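Long-range contacts in O-methyltransferase (Burkholderia thailandensis, PDB 3MCZ), which probably transfers methyl groups from S-adenosylmethionine to hydroxyl groups of a substrate not yet identified, working as a dimer: residues 184-189 with 207-211; 247-252 with 273-278; 266-270 with 321-326; 283-289 with 340-346. One frame throughout, in Å; residues are numbered along the deposited sequence.

Contact 1: 184-189 with 207-211; sequences IDLAGG and QIWDL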
loop_
_atom_site.group_PDB
_atom_site.type_symbol
_atom_site.label_atom_id
_atom_site.label_comp_id
_atom_site.label_asym_id
_atom_site.label_seq_id
_atom_site.Cartn_x
_atom_site.Cartn_y
_atom_site.Cartn_z
ATOM N N ILE A 184 -35.993 15.000 -4.777
ATOM C CA ILE A 184 -34.874 15.700 -5.376
ATOM C C ILE A 184 -33.557 15.092 -4.840
ATOM O O ILE A 184 -33.367 15.005 -3.624
ATOM C CB ILE A 184 -34.983 17.199 -5.068
ATOM C CG1 ILE A 184 -36.120 17.811 -5.856
ATOM C CG2 ILE A 184 -33.680 17.901 -5.331
ATOM C CD1 ILE A 184 -36.358 19.278 -5.575
ATOM N N ASP A 185 -32.692 14.628 -5.749
ATOM C CA ASP A 185 -31.369 14.032 -5.415
ATOM C C ASP A 185 -30.280 15.078 -5.748
ATOM O O ASP A 185 -29.930 15.302 -6.924
ATOM C CB ASP A 185 -31.167 12.741 -6.237
ATOM C CG ASP A 185 -30.046 11.832 -5.708
ATOM O OD1 ASP A 185 -29.508 12.056 -4.581
ATOM O OD2 ASP A 185 -29.714 10.850 -6.436
ATOM N N LEU A 186 -29.753 15.710 -4.717
ATOM C CA LEU A 186 -28.808 16.796 -4.870
ATOM C C LEU A 186 -27.388 16.214 -5.027
ATOM O O LEU A 186 -26.945 15.407 -4.217
ATOM C CB LEU A 186 -28.887 17.759 -3.685
ATOM C CG LEU A 186 -30.211 18.531 -3.459
ATOM C CD1 LEU A 186 -30.165 19.223 -2.070
ATOM C CD2 LEU A 186 -30.545 19.528 -4.579
ATOM N N ALA A 187 -26.683 16.603 -6.085
ATOM C CA ALA A 187 -25.355 16.045 -6.307
ATOM C C ALA A 187 -25.513 14.548 -6.552
ATOM O O ALA A 187 -24.656 13.746 -6.147
ATOM C CB ALA A 187 -24.434 16.297 -5.094
ATOM N N GLY A 188 -26.620 14.178 -7.198
ATOM C CA GLY A 188 -27.033 12.783 -7.283
ATOM C C GLY A 188 -26.084 11.924 -8.087
ATOM O O GLY A 188 -26.032 10.700 -7.894
ATOM N N GLY A 189 -25.363 12.558 -9.015
ATOM C CA GLY A 189 -24.255 11.918 -9.736
ATOM C C GLY A 189 -24.677 10.733 -10.553
ATOM O O GLY A 189 -25.489 10.867 -11.483
ATOM N N GLN A 207 -36.006 14.284 -9.485
ATOM C CA GLN A 207 -35.054 15.185 -10.190
ATOM C C GLN A 207 -33.659 14.930 -9.641
ATOM O O GLN A 207 -33.489 14.695 -8.420
ATOM C CB GLN A 207 -35.413 16.646 -9.976
ATOM C CG GLN A 207 -36.830 16.989 -10.425
ATOM C CD GLN A 207 -37.149 18.462 -10.286
ATOM O OE1 GLN A 207 -36.407 19.203 -9.664
ATOM N NE2 GLN A 207 -38.243 18.893 -10.889
ATOM N N ILE A 208 -32.679 14.925 -10.543
ATOM C CA ILE A 208 -31.295 14.866 -10.166
ATOM C C ILE A 208 -30.725 16.256 -10.480
ATOM O O ILE A 208 -30.866 16.754 -11.601
ATOM C CB ILE A 208 -30.491 13.791 -10.969
ATOM C CG1 ILE A 208 -31.072 12.366 -10.783
ATOM C CG2 ILE A 208 -29.041 13.794 -10.518
ATOM C CD1 ILE A 208 -30.694 11.446 -11.906
ATOM N N TRP A 209 -30.100 16.857 -9.471
ATOM C CA TRP A 209 -29.447 18.185 -9.536
ATOM C C TRP A 209 -27.960 17.959 -9.350
ATOM O O TRP A 209 -27.515 17.618 -8.254
ATOM C CB TRP A 209 -29.927 19.085 -8.390
ATOM C CG TRP A 209 -31.401 19.521 -8.446
ATOM C CD1 TRP A 209 -32.429 18.895 -9.095
ATOM C CD2 TRP A 209 -31.972 20.671 -7.818
ATOM N NE1 TRP A 209 -33.598 19.583 -8.915
ATOM C CE2 TRP A 209 -33.350 20.684 -8.141
ATOM C CE3 TRP A 209 -31.454 21.697 -7.029
ATOM C CZ2 TRP A 209 -34.220 21.688 -7.694
ATOM C CZ3 TRP A 209 -32.310 22.690 -6.576
ATOM C CH2 TRP A 209 -33.684 22.683 -6.920
ATOM N N ASP A 210 -27.180 18.151 -10.411
ATOM C CA ASP A 210 -25.727 17.974 -10.335
ATOM C C ASP A 210 -25.025 18.775 -11.448
ATOM O O ASP A 210 -25.674 19.520 -12.180
ATOM C CB ASP A 210 -25.372 16.484 -10.434
ATOM C CG ASP A 210 -24.076 16.133 -9.715
ATOM O OD1 ASP A 210 -23.237 17.050 -9.467
ATOM O OD2 ASP A 210 -23.889 14.934 -9.396
ATOM N N LEU A 211 -23.703 18.625 -11.540
ATOM C CA LEU A 211 -22.885 19.355 -12.530
ATOM C C LEU A 211 -22.907 18.644 -13.892
ATOM O O LEU A 211 -23.371 17.511 -13.989
ATOM C CB LEU A 211 -21.448 19.506 -12.006
ATOM C CG LEU A 211 -21.314 20.384 -10.743
ATOM C CD1 LEU A 211 -19.944 20.233 -10.078
ATOM C CD2 LEU A 211 -21.608 21.855 -11.056
#
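The carbonyl oxygen of Gln-207 is gripped from the neighbouring strand by Asp-185. Asp-185 N donates to Gln-207 O at 2.8 Å, almost straight at 176°. Ile-184 CA adds a weaker C-H contact to the same oxygen. One step on, Trp-209 N donates to Asp-185 O at 3.0 Å. Ile-184, Asp-185 and Leu-186 thus pair with Gln-207, Ile-208 and Trp-209 as parallel strands.

The indole of Trp-209 fills the face it shares with Ile-184, Leu-186 and Gln-207. The CG2 methyl of Ile-184 lies over the five-membered ring, 3.9 Å from its centroid and 6° off the normal, a CH-pi contact. That branch is anti to the backbone N, while CG1 carries CD1 toward CZ2 of the indole, 3.9 Å away. Leu-186 CD2 approaches the six-membered part obliquely. A bond within its own strand helps fix the ring's rotation: Trp-209 NE1 donates to Gln-207 OE1 at 2.9 Å, and the amide oxygen lies nearly in the indole plane. Lys-236 makes a cation-pi contact with the same indole.

On the opposite face Ile-208 CG2 packs against Gly-188 CA at 3.9 Å. A type II turn from Asp-185 to Gly-188 takes the chain off the end of its strand. Here Asp-210 OD2 accepts a weak bond from Gly-189 N at 2.8 Å, while its OD1 takes Leu-211 N.

Strand 182-186, helix 192-200 and strand 205-210 form a beta-alpha-beta unit. Its glycine-containing loop after the first strand, with Asp-210 at the end of the next, is consistent with the cofactor-binding motif of Rossmann-like methyltransferases.

Contact 2: 247-252 with 273-278; sequences GAADVV and AAGLVK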
loop_
_atom_site.group_PDB
_atom_site.type_symbol
_atom_site.label_atom_id
_atom_site.label_comp_id
_atom_site.label_asym_id
_atom_site.label_seq_id
_atom_site.Cartn_x
_atom_site.Cartn_y
_atom_site.Cartn_z
ATOM N N GLY A 247 -37.861 25.515 -5.990
ATOM C CA GLY A 247 -37.772 24.055 -5.937
ATOM C C GLY A 247 -38.501 23.583 -4.703
ATOM O O GLY A 247 -38.554 24.298 -3.705
ATOM N N ALA A 248 -39.066 22.388 -4.775
ATOM C CA ALA A 248 -39.749 21.786 -3.633
ATOM C C ALA A 248 -39.931 20.288 -3.900
ATOM O O ALA A 248 -40.274 19.879 -5.042
ATOM C CB ALA A 248 -41.114 22.455 -3.419
ATOM N N ALA A 249 -39.713 19.467 -2.871
ATOM C CA ALA A 249 -40.024 18.047 -2.961
ATOM C C ALA A 249 -40.391 17.516 -1.600
ATOM O O ALA A 249 -40.066 18.128 -0.581
ATOM C CB ALA A 249 -38.852 17.240 -3.542
ATOM N N ASP A 250 -41.030 16.345 -1.591
ATOM C CA ASP A 250 -41.341 15.651 -0.340
ATOM C C ASP A 250 -40.097 15.079 0.349
ATOM O O ASP A 250 -40.025 15.042 1.578
ATOM C CB ASP A 250 -42.333 14.533 -0.621
ATOM C CG ASP A 250 -43.658 15.070 -1.140
ATOM O OD1 ASP A 250 -44.130 16.068 -0.550
ATOM O OD2 ASP A 250 -44.196 14.539 -2.157
ATOM N N VAL A 251 -39.159 14.601 -0.455
ATOM C CA VAL A 251 -37.888 14.081 0.002
ATOM C C VAL A 251 -36.735 14.677 -0.794
ATOM O O VAL A 251 -36.739 14.713 -2.033
ATOM C CB VAL A 251 -37.808 12.528 -0.015
ATOM C CG1 VAL A 251 -36.446 12.060 0.574
ATOM C CG2 VAL A 251 -38.941 11.910 0.765
ATOM N N VAL A 252 -35.743 15.210 -0.072
ATOM C CA VAL A 252 -34.570 15.815 -0.684
ATOM C C VAL A 252 -33.380 15.023 -0.170
ATOM O O VAL A 252 -33.286 14.751 1.016
ATOM C CB VAL A 252 -34.452 17.321 -0.301
ATOM C CG1 VAL A 252 -33.158 17.954 -0.851
ATOM C CG2 VAL A 252 -35.730 18.089 -0.750
ATOM N N ALA A 273 -30.799 22.921 0.970
ATOM C CA ALA A 273 -31.438 21.619 0.830
ATOM C C ALA A 273 -32.680 21.543 1.685
ATOM O O ALA A 273 -33.746 21.100 1.226
ATOM C CB ALA A 273 -30.483 20.481 1.212
ATOM N N ALA A 274 -32.525 21.966 2.929
ATOM C CA ALA A 274 -33.614 21.936 3.884
ATOM C C ALA A 274 -34.761 22.825 3.359
ATOM O O ALA A 274 -35.916 22.456 3.477
ATOM C CB ALA A 274 -33.143 22.405 5.231
ATOM N N GLY A 275 -34.428 23.972 2.770
ATOM C CA GLY A 275 -35.450 24.870 2.228
ATOM C C GLY A 275 -36.302 24.222 1.128
ATOM O O GLY A 275 -37.444 24.628 0.888
ATOM N N LEU A 276 -35.767 23.194 0.464
ATOM C CA LEU A 276 -36.537 22.493 -0.581
ATOM C C LEU A 276 -37.582 21.516 -0.020
ATOM O O LEU A 276 -38.475 21.090 -0.763
ATOM C CB LEU A 276 -35.615 21.725 -1.515
ATOM C CG LEU A 276 -34.614 22.446 -2.427
ATOM C CD1 LEU A 276 -33.747 21.395 -3.038
ATOM C CD2 LEU A 276 -35.391 23.194 -3.477
ATOM N N VAL A 277 -37.475 21.166 1.258
ATOM C CA VAL A 277 -38.300 20.136 1.874
ATOM C C VAL A 277 -39.731 20.657 2.178
ATOM O O VAL A 277 -39.903 21.577 2.970
ATOM C CB VAL A 277 -37.682 19.604 3.183
ATOM C CG1 VAL A 277 -38.635 18.541 3.832
ATOM C CG2 VAL A 277 -36.253 19.015 2.947
ATOM N N LYS A 278 -40.735 20.028 1.576
ATOM C CA LYS A 278 -42.132 20.426 1.786
ATOM C C LYS A 278 -42.542 20.065 3.184
ATOM O O LYS A 278 -41.913 19.215 3.835
ATOM C CB LYS A 278 -43.057 19.738 0.773
ATOM C CG LYS A 278 -42.802 20.159 -0.707
ATOM C CD LYS A 278 -43.624 19.322 -1.634
ATOM C CE LYS A 278 -43.517 19.722 -3.096
ATOM N NZ LYS A 278 -44.635 19.088 -3.950
HETATM O O HOH W 1 -39.426 24.630 -1.284
HETATM O O HOH W 2 -44.665 16.472 -4.000
#
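Ala-249 makes both direct backbone bonds of this contact. Its N donates to Leu-276 O at 2.9 Å, and its O accepts from Lys-278 N at 3.0 Å. Ala-249 and Val-277 are therefore a parallel bridge pair. Ala-248 CA adds a C-H contact to Leu-276 O.

Two waters extend the polar join. Water 1 donates to Gly-247 O at 2.6 Å and to Gly-275 O. Water 2 links Asp-250 OD2, at 2.7 Å, to Lys-278 NZ. The two charges do not meet directly: Asp-250 OD1 and Lys-278 NZ are 4.6 Å apart. Asp-250 OD2 is also held by the backbone N of Arg-181. The extended lysine chain runs across the backbone of residues 248-250, with its CE 3.7 Å from Ala-248 CB.

Farther in, Val-252 packs on Ala-273, Leu-276 and Val-277. Its CG2 meets Leu-276 CB at 3.7 Å and Val-277 CG2, while CG1 faces Ala-273. The CD2 methyl of Leu-276 lies against Gly-247 O at 3.4 Å.

Helix 263-275 connects the adjacent parallel strands 251-255 and 281-288. The contact closes this beta-alpha-beta crossover of the Rossmann-like sheet.

Contact 3: 266-270 with 321-326; sequences AREVI and WIAGVV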
loop_
_atom_site.group_PDB
_atom_site.type_symbol
_atom_site.label_atom_id
_atom_site.label_comp_id
_atom_site.label_asym_id
_atom_site.label_seq_id
_atom_site.Cartn_x
_atom_site.Cartn_y
_atom_site.Cartn_z
ATOM N N ALA A 266 -20.633 23.666 3.404
ATOM C CA ALA A 266 -21.502 22.569 3.801
ATOM C C ALA A 266 -22.722 23.097 4.576
ATOM O O ALA A 266 -23.855 22.640 4.371
ATOM C CB ALA A 266 -20.693 21.528 4.624
ATOM N N ARG A 267 -22.509 24.102 5.431
ATOM C CA ARG A 267 -23.643 24.709 6.171
ATOM C C ARG A 267 -24.619 25.372 5.202
ATOM O O ARG A 267 -25.805 25.226 5.346
ATOM C CB ARG A 267 -23.147 25.701 7.229
ATOM C CG ARG A 267 -24.249 26.391 8.009
ATOM C CD ARG A 267 -23.690 27.412 8.983
ATOM N NE ARG A 267 -23.095 26.782 10.157
ATOM C CZ ARG A 267 -23.795 26.310 11.195
ATOM N NH1 ARG A 267 -25.123 26.338 11.199
ATOM N NH2 ARG A 267 -23.160 25.754 12.214
ATOM N N GLU A 268 -24.116 26.069 4.179
ATOM C CA GLU A 268 -24.986 26.682 3.192
ATOM C C GLU A 268 -25.769 25.683 2.354
ATOM O O GLU A 268 -26.941 25.924 2.066
ATOM C CB GLU A 268 -24.178 27.597 2.273
ATOM C CG GLU A 268 -23.717 28.836 3.031
ATOM C CD GLU A 268 -22.645 29.628 2.319
ATOM O OE1 GLU A 268 -21.953 29.087 1.419
ATOM O OE2 GLU A 268 -22.471 30.802 2.717
ATOM N N VAL A 269 -25.128 24.581 1.975
ATOM C CA VAL A 269 -25.760 23.535 1.161
ATOM C C VAL A 269 -26.874 22.863 1.946
ATOM O O VAL A 269 -27.922 22.591 1.407
ATOM C CB VAL A 269 -24.758 22.494 0.723
ATOM C CG1 VAL A 269 -25.465 21.234 0.109
ATOM C CG2 VAL A 269 -23.803 23.126 -0.309
ATOM N N ILE A 270 -26.617 22.583 3.211
ATOM C CA ILE A 270 -27.604 21.946 4.083
ATOM C C ILE A 270 -28.808 22.865 4.229
ATOM O O ILE A 270 -29.945 22.426 4.107
ATOM C CB ILE A 270 -27.013 21.595 5.452
ATOM C CG1 ILE A 270 -25.987 20.478 5.311
ATOM C CG2 ILE A 270 -28.117 21.152 6.418
ATOM C CD1 ILE A 270 -25.094 20.308 6.525
ATOM N N TRP A 321 -22.071 17.501 14.138
ATOM C CA TRP A 321 -22.062 18.875 13.621
ATOM C C TRP A 321 -23.075 18.991 12.469
ATOM O O TRP A 321 -23.868 19.940 12.425
ATOM C CB TRP A 321 -20.665 19.284 13.148
ATOM C CG TRP A 321 -20.628 20.646 12.581
ATOM C CD1 TRP A 321 -20.498 21.816 13.257
ATOM C CD2 TRP A 321 -20.733 20.978 11.207
ATOM N NE1 TRP A 321 -20.527 22.874 12.378
ATOM C CE2 TRP A 321 -20.702 22.378 11.110
ATOM C CE3 TRP A 321 -20.899 20.227 10.050
ATOM C CZ2 TRP A 321 -20.778 23.045 9.888
ATOM C CZ3 TRP A 321 -20.960 20.900 8.826
ATOM C CH2 TRP A 321 -20.887 22.292 8.765
ATOM N N ILE A 322 -23.050 18.022 11.558
ATOM C CA ILE A 322 -24.053 17.979 10.484
ATOM C C ILE A 322 -25.479 17.964 11.075
ATOM O O ILE A 322 -26.351 18.720 10.644
ATOM C CB ILE A 322 -23.847 16.778 9.526
ATOM C CG1 ILE A 322 -22.478 16.887 8.838
ATOM C CG2 ILE A 322 -24.985 16.742 8.498
ATOM C CD1 ILE A 322 -21.971 15.592 8.043
ATOM N N ALA A 323 -25.707 17.101 12.061
ATOM C CA ALA A 323 -27.011 17.006 12.658
ATOM C C ALA A 323 -27.451 18.326 13.266
ATOM O O ALA A 323 -28.630 18.705 13.134
ATOM C CB ALA A 323 -27.066 15.852 13.697
ATOM N N GLY A 324 -26.531 19.055 13.908
ATOM C CA GLY A 324 -26.852 20.369 14.486
ATOM C C GLY A 324 -27.231 21.379 13.417
ATOM O O GLY A 324 -28.152 22.171 13.623
ATOM N N VAL A 325 -26.574 21.322 12.254
ATOM C CA VAL A 325 -26.934 22.224 11.152
ATOM C C VAL A 325 -28.368 21.972 10.644
ATOM O O VAL A 325 -29.158 22.900 10.424
ATOM C CB VAL A 325 -25.942 22.155 9.993
ATOM C CG1 VAL A 325 -26.411 23.105 8.888
ATOM C CG2 VAL A 325 -24.512 22.522 10.468
ATOM N N VAL A 326 -28.735 20.702 10.536
ATOM C CA VAL A 326 -30.096 20.330 10.144
ATOM C C VAL A 326 -31.129 20.844 11.162
ATOM O O VAL A 326 -32.172 21.408 10.768
ATOM C CB VAL A 326 -30.193 18.785 9.919
ATOM C CG1 VAL A 326 -31.629 18.346 9.559
ATOM C CG2 VAL A 326 -29.216 18.355 8.821
HETATM O O HOH W 3 -19.962 26.086 12.645
#
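Ile-270 and Val-325 meet at the centre of this helix pair, and Arg-267 covers the side toward solvent. Ile-270 CG2 touches Val-325 CG1 at 3.6 Å, and the two side chains cross at about a right angle. CG2 reaches Val-326 CG2 as well, at 3.8 Å. The other branch of Ile-270 ends in CD1, which packs on both Val-325 and Ile-322 CG2. No hydrogen bond links the two segments directly, so the join is side-chain packing with one water at its rim.

The segment axes come within 10.0 Å and cross at -43°. Helices 263-275 and 319-328 lie side by side on the same face of the central sheet. They form part of one helical layer of the alpha/beta/alpha sandwich, a Rossmann-like arrangement. Ile-322 and Val-326 also reach down to Ile-285 of strand 281-288.

Val-325 has a second role through CG2. This methyl sits 3.7 Å above the guanidinium plane of Arg-267 and also over the rim of one Trp-321 ring face. The two flat groups stand nearly perpendicular, their planes 87° apart. Arg-267 gets there by a bend at chi3 (-75°), which turns the guanidinium toward Val-325. Arg-267 NH2 and Trp-321 NE1 share water 3, at 3.2 Å and 3.3 Å. The water lies in the plane of each group and accepts from both. Arg-267 NH1 has a long, weak ion pair with Asp-328. At the other end of the indole, Ala-266 CB stands at the edge, 4.2 Å from Trp-321 CH2, and His-317 packs against the ring.

Contact 4: 283-289 with 340-346; sequences LLILTMT and RYTLLIG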
loop_
_atom_site.group_PDB
_atom_site.type_symbol
_atom_site.label_atom_id
_atom_site.label_comp_id
_atom_site.label_asym_id
_atom_site.label_seq_id
_atom_site.Cartn_x
_atom_site.Cartn_y
_atom_site.Cartn_z
ATOM N N LEU A 283 -35.445 15.590 4.735
ATOM C CA LEU A 283 -34.120 15.745 4.171
ATOM C C LEU A 283 -33.277 14.538 4.622
ATOM O O LEU A 283 -33.203 14.233 5.842
ATOM C CB LEU A 283 -33.481 17.038 4.717
ATOM C CG LEU A 283 -32.011 17.266 4.316
ATOM C CD1 LEU A 283 -31.823 17.288 2.781
ATOM C CD2 LEU A 283 -31.417 18.536 4.945
ATOM N N LEU A 284 -32.656 13.844 3.664
ATOM C CA LEU A 284 -31.820 12.693 3.971
ATOM C C LEU A 284 -30.381 13.062 3.701
ATOM O O LEU A 284 -30.064 13.564 2.626
ATOM C CB LEU A 284 -32.173 11.477 3.118
ATOM C CG LEU A 284 -33.626 11.010 3.144
ATOM C CD1 LEU A 284 -33.807 9.737 2.296
ATOM C CD2 LEU A 284 -34.170 10.807 4.577
ATOM N N ILE A 285 -29.521 12.833 4.687
ATOM C CA ILE A 285 -28.091 13.006 4.497
ATOM C C ILE A 285 -27.359 11.741 4.913
ATOM O O ILE A 285 -27.408 11.340 6.049
ATOM C CB ILE A 285 -27.528 14.175 5.300
ATOM C CG1 ILE A 285 -28.274 15.496 4.981
ATOM C CG2 ILE A 285 -25.982 14.289 5.040
ATOM C CD1 ILE A 285 -27.894 16.695 5.882
ATOM N N LEU A 286 -26.685 11.121 3.959
ATOM C CA LEU A 286 -25.878 9.961 4.220
ATOM C C LEU A 286 -24.432 10.440 4.321
ATOM O O LEU A 286 -23.928 11.114 3.424
ATOM C CB LEU A 286 -26.020 9.002 3.061
ATOM C CG LEU A 286 -25.337 7.663 3.216
ATOM C CD1 LEU A 286 -25.929 6.873 4.394
ATOM C CD2 LEU A 286 -25.514 6.901 1.883
ATOM N N THR A 287 -23.771 10.088 5.407
ATOM C CA THR A 287 -22.446 10.583 5.664
ATOM C C THR A 287 -21.647 9.548 6.470
ATOM O O THR A 287 -22.202 8.833 7.331
ATOM C CB THR A 287 -22.518 11.957 6.354
ATOM O OG1 THR A 287 -21.205 12.494 6.454
ATOM C CG2 THR A 287 -23.137 11.872 7.787
HETATM N N MSE A 288 -20.353 9.429 6.192
HETATM C CA MSE A 288 -19.546 8.506 6.980
HETATM C C MSE A 288 -19.533 8.967 8.436
HETATM O O MSE A 288 -19.280 10.133 8.738
HETATM C CB MSE A 288 -18.100 8.409 6.499
HETATM C CG MSE A 288 -17.320 7.363 7.338
HETATM SE SE MSE A 288 -15.646 6.898 6.481
HETATM C CE MSE A 288 -16.612 6.211 4.943
ATOM N N THR A 289 -19.727 8.039 9.346
ATOM C CA THR A 289 -19.848 8.398 10.767
ATOM C C THR A 289 -18.514 8.930 11.312
ATOM O O THR A 289 -17.459 8.297 11.138
ATOM C CB THR A 289 -20.247 7.176 11.576
ATOM O OG1 THR A 289 -21.466 6.655 11.047
ATOM C CG2 THR A 289 -20.425 7.504 13.061
ATOM N N ARG A 340 -20.543 1.658 8.573
ATOM C CA ARG A 340 -19.698 2.807 8.903
ATOM C C ARG A 340 -20.319 4.183 8.575
ATOM O O ARG A 340 -19.657 5.229 8.739
ATOM C CB ARG A 340 -18.360 2.672 8.158
ATOM C CG ARG A 340 -18.436 2.864 6.640
ATOM C CD ARG A 340 -17.028 2.833 5.978
ATOM N NE ARG A 340 -16.505 1.485 5.744
ATOM C CZ ARG A 340 -15.214 1.198 5.538
ATOM N NH1 ARG A 340 -14.832 -0.058 5.339
ATOM N NH2 ARG A 340 -14.291 2.158 5.555
ATOM N N TYR A 341 -21.540 4.164 8.046
ATOM C CA TYR A 341 -22.273 5.360 7.666
ATOM C C TYR A 341 -23.405 5.670 8.642
ATOM O O TYR A 341 -23.954 4.781 9.314
ATOM C CB TYR A 341 -22.789 5.216 6.216
ATOM C CG TYR A 341 -21.769 5.514 5.161
ATOM C CD1 TYR A 341 -20.825 4.568 4.757
ATOM C CD2 TYR A 341 -21.733 6.754 4.566
ATOM C CE1 TYR A 341 -19.861 4.884 3.762
ATOM C CE2 TYR A 341 -20.801 7.073 3.606
ATOM C CZ TYR A 341 -19.861 6.152 3.217
ATOM O OH TYR A 341 -18.958 6.550 2.237
ATOM N N THR A 342 -23.741 6.955 8.729
ATOM C CA THR A 342 -24.935 7.418 9.394
ATOM C C THR A 342 -25.851 8.058 8.344
ATOM O O THR A 342 -25.423 8.914 7.558
ATOM C CB THR A 342 -24.600 8.454 10.509
ATOM O OG1 THR A 342 -23.750 7.833 11.496
ATOM C CG2 THR A 342 -25.877 9.022 11.216
ATOM N N LEU A 343 -27.112 7.673 8.394
ATOM C CA LEU A 343 -28.178 8.322 7.658
ATOM C C LEU A 343 -28.924 9.246 8.618
ATOM O O LEU A 343 -29.449 8.809 9.664
ATOM C CB LEU A 343 -29.114 7.285 7.032
ATOM C CG LEU A 343 -30.276 7.870 6.212
ATOM C CD1 LEU A 343 -29.787 8.616 4.933
ATOM C CD2 LEU A 343 -31.240 6.731 5.836
ATOM N N LEU A 344 -28.868 10.533 8.327
ATOM C CA LEU A 344 -29.597 11.538 9.086
ATOM C C LEU A 344 -30.856 11.857 8.319
ATOM O O LEU A 344 -30.823 11.985 7.080
ATOM C CB LEU A 344 -28.765 12.807 9.290
ATOM C CG LEU A 344 -27.475 12.654 10.102
ATOM C CD1 LEU A 344 -26.648 14.014 9.974
ATOM C CD2 LEU A 344 -27.781 12.318 11.550
ATOM N N ILE A 345 -31.968 11.953 9.048
ATOM C CA ILE A 345 -33.262 12.203 8.452
ATOM C C ILE A 345 -33.814 13.453 9.140
ATOM O O ILE A 345 -34.220 13.422 10.307
ATOM C CB ILE A 345 -34.201 10.962 8.611
ATOM C CG1 ILE A 345 -33.566 9.678 8.026
ATOM C CG2 ILE A 345 -35.602 11.181 7.957
ATOM C CD1 ILE A 345 -33.077 8.658 9.107
ATOM N N GLY A 346 -33.853 14.550 8.417
ATOM C CA GLY A 346 -34.448 15.757 8.919
ATOM C C GLY A 346 -35.883 15.912 8.512
ATOM O O GLY A 346 -36.188 16.074 7.332
HETATM O O HOH W 4 -21.547 4.158 11.777
HETATM O O HOH W 5 -17.405 5.533 10.144
#
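Leu-284 and Ile-345 lie side by side on one face of the paired strands, with Leu-284 CD2 3.7 Å from Ile-345 CG1. Leu-286 and Leu-343 continue this apolar face. Ile-285 and Leu-344 pack on the other, toward helix 319-328.

The strands are antiparallel. Hydrogen-bonded pairs form at Leu-283 with Gly-346, Ile-285 with Leu-344 and Thr-287 with Thr-342. Each pair makes two backbone bonds; Leu-344 N to Ile-285 O is 2.8 Å at 175°.

Toward the strand end, one ring face of Tyr-341 covers the backbone at Met-288, with CD2 3.4 Å from Met-288 N. The selenomethionine side chain at 288 bends at chi3 (-62°), which brings CE to 3.6 Å from Arg-340 CD and beside the tyrosine ring. The tyrosine OH is hydrogen-bonded to Asp-256 OD1.

The polar edge lies at Thr-289. Its N donates to Arg-340 O at 2.9 Å, and its OG1 shares a 2.6 Å hydrogen bond with Thr-342 OG1. Water 5 donates to both Thr-289 O and Arg-340 O.

The main-chain bonds thus set the strand alignment, apolar side chains pack over most of both faces, and a backbone bond, a hydroxyl pair and water engage polar groups where the ladder ends.

How the contacts relate
All four contacts belong to the Rossmann-like, probably catalytic, domain. Contacts 1, 2 and 4 reach one seven-stranded mixed sheet, in which strands 182-186, 251-255 and 281-288 are successive neighbours. Contact 1 comes first in sequence and closes before contact 2 opens, and contact 2 closes before contact 4. Contact 3 alternates with both contact 2 and contact 4. Contacts 1 and 2 have centres 13 Å apart, joined by a probable hydrogen bond from Ile-184 N to Val-251 O, 2.9 Å. Contacts 2 and 3 share helix 263-275. Contacts 3 and 4 are 11 Å apart between centres and touch where Ile-322 meets Leu-344. Contacts 1, 2, 4 and 3 touch in turn, linking sheet and helical layer step by step.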